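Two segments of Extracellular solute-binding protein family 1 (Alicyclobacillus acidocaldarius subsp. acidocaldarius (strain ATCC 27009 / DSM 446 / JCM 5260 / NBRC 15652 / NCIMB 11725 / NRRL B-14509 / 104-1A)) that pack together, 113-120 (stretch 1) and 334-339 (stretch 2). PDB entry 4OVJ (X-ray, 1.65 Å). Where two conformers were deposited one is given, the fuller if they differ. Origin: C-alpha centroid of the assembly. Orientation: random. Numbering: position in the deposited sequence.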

# COMPACT_ATOMS: atom_id res chain seq x y z
N SER A 113 -3.53 -4.72 -19.80
CA SER A 113 -2.23 -5.35 -20.08
C SER A 113 -1.08 -4.63 -19.37
O SER A 113 0.01 -5.19 -19.22
CB SER A 113 -1.98 -5.40 -21.60
OG SER A 113 -1.64 -4.12 -22.12
N THR A 114 -1.35 -3.41 -18.92
CA THR A 114 -0.39 -2.55 -18.23
C THR A 114 -0.44 -2.73 -16.71
O THR A 114 0.31 -2.07 -15.99
CB THR A 114 -0.72 -1.08 -18.53
OG1 THR A 114 -2.10 -0.83 -18.22
CG2 THR A 114 -0.43 -0.74 -20.00
N ILE A 115 -1.32 -3.60 -16.23
CA ILE A 115 -1.56 -3.78 -14.80
C ILE A 115 -1.22 -5.22 -14.45
O ILE A 115 -1.54 -6.12 -15.20
CB ILE A 115 -3.04 -3.46 -14.46
CG1 ILE A 115 -3.35 -2.01 -14.86
CG2 ILE A 115 -3.31 -3.68 -12.98
CD1 ILE A 115 -4.78 -1.58 -14.66
N SER A 116 -0.58 -5.43 -13.30
CA SER A 116 -0.21 -6.77 -12.89
C SER A 116 -1.42 -7.58 -12.50
O SER A 116 -2.35 -7.06 -11.88
CB SER A 116 0.77 -6.73 -11.72
OG SER A 116 2.09 -6.72 -12.21
N PRO A 117 -1.43 -8.87 -12.87
CA PRO A 117 -2.54 -9.73 -12.46
C PRO A 117 -2.83 -9.75 -10.95
O PRO A 117 -3.99 -9.72 -10.56
CB PRO A 117 -2.10 -11.11 -12.95
CG PRO A 117 -1.29 -10.80 -14.15
CD PRO A 117 -0.55 -9.54 -13.84
N SER A 118 -1.77 -9.77 -10.14
CA SER A 118 -1.92 -9.80 -8.68
C SER A 118 -2.64 -8.57 -8.18
O SER A 118 -3.45 -8.65 -7.25
CB SER A 118 -0.56 -9.92 -7.97
OG SER A 118 0.15 -8.68 -7.96
N VAL A 119 -2.32 -7.42 -8.78
CA VAL A 119 -2.97 -6.15 -8.48
C VAL A 119 -4.44 -6.19 -8.90
O VAL A 119 -5.32 -5.80 -8.15
CB VAL A 119 -2.24 -4.98 -9.18
CG1 VAL A 119 -3.05 -3.69 -9.13
CG2 VAL A 119 -0.87 -4.77 -8.56
N LEU A 120 -4.71 -6.65 -10.12
CA LEU A 120 -6.10 -6.76 -10.59
C LEU A 120 -6.97 -7.63 -9.69
O LEU A 120 -8.15 -7.35 -9.52
CB LEU A 120 -6.17 -7.29 -12.01
CG LEU A 120 -5.87 -6.26 -13.08
CD1 LEU A 120 -5.60 -6.95 -14.40
CD2 LEU A 120 -7.01 -5.24 -13.20
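Stretch 2 (334-339) PVSSSV

A single carbonyl oxygen, that of Thr114, anchors stretch 2: it accepts the only well-formed direct hydrogen bond across the contact, from Ser337 N to Thr114 O at 2.9 Å and 161°. Ser337 is the first residue of a helix, whose opening turn leaves its backbone NH groups without partners inside the helix, so this one is free to bond to stretch 1. The CA atoms of Thr114 and Ser337 are the nearest pair between the stretches, 4.9 Å apart.

In stretch 1, Ile115 and Ser116 are loop and a helix begins at Pro117. The stretches run roughly antiparallel: Val335 lies against Ile115 and Val119, Ser337 and Ser338 against Thr114.

Ser336, extended at phi/psi −86/129, precedes the helix and caps it: its OG accepts weak bonds from Ser338 N at 3.2 Å and Val339 N at 3.3 Å. A short serine side chain can fold back in this way. Thr114 directs its CB toward this serine-rich turn, with Thr114 CB 3.4 Å from Ser336 OG and Thr114 CG2 3.6 Å from Ser338 OG.

On the N-terminal side of the cap, at Val335, the contact becomes apolar. Val335 CG2 lies 3.9 Å from Ile115 CG2 and 4.1 Å from Val119 CG1, branched side chains that fill a buried space without needing polar partners. Two waters complete the joint: the oxygen of water 1 lies 3.0 Å from Ser113 O and 2.9 Å from Ser337 OG; the oxygen of water 2 lies 3.1 Å from Ser116 N, from which it accepts, and 3.0 Å from Val335 O, to which it donates.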

# COMPACT_ATOMS: atom_id res chain seq x y z
N PRO A 334 1.68 5.24 -9.88
CA PRO A 334 0.76 4.90 -10.96
C PRO A 334 0.65 3.41 -11.21
O PRO A 334 1.65 2.69 -11.21
CB PRO A 334 1.35 5.60 -12.17
CG PRO A 334 2.08 6.77 -11.60
CD PRO A 334 2.63 6.29 -10.30
N VAL A 335 -0.58 2.95 -11.41
CA VAL A 335 -0.83 1.54 -11.58
C VAL A 335 -0.35 0.99 -12.94
O VAL A 335 0.01 -0.18 -13.05
CB VAL A 335 -2.32 1.23 -11.36
CG1 VAL A 335 -3.18 1.89 -12.43
CG2 VAL A 335 -2.55 -0.26 -11.29
N SER A 336 -0.34 1.84 -13.95
CA SER A 336 -0.06 1.43 -15.33
C SER A 336 1.43 1.42 -15.63
O SER A 336 2.10 2.42 -15.42
CB SER A 336 -0.72 2.38 -16.32
OG SER A 336 -0.21 2.18 -17.63
N SER A 337 1.92 0.31 -16.16
CA SER A 337 3.34 0.21 -16.55
C SER A 337 3.71 1.23 -17.63
O SER A 337 4.82 1.78 -17.62
CB SER A 337 3.68 -1.19 -17.04
OG SER A 337 2.86 -1.58 -18.14
N SER A 338 2.78 1.52 -18.54
CA SER A 338 3.08 2.49 -19.61
C SER A 338 3.20 3.91 -19.05
O SER A 338 4.08 4.66 -19.45
CB SER A 338 2.06 2.40 -20.76
OG SER A 338 0.75 2.68 -20.32
N VAL A 339 2.34 4.25 -18.09
CA VAL A 339 2.39 5.57 -17.45
C VAL A 339 3.69 5.70 -16.66
O VAL A 339 4.37 6.71 -16.75
CB VAL A 339 1.16 5.82 -16.55
CG1 VAL A 339 1.35 7.05 -15.69
CG2 VAL A 339 -0.08 5.94 -17.41
O HOH W 1 2.61 -4.46 -17.95
O HOH W 2 0.17 -2.86 -11.82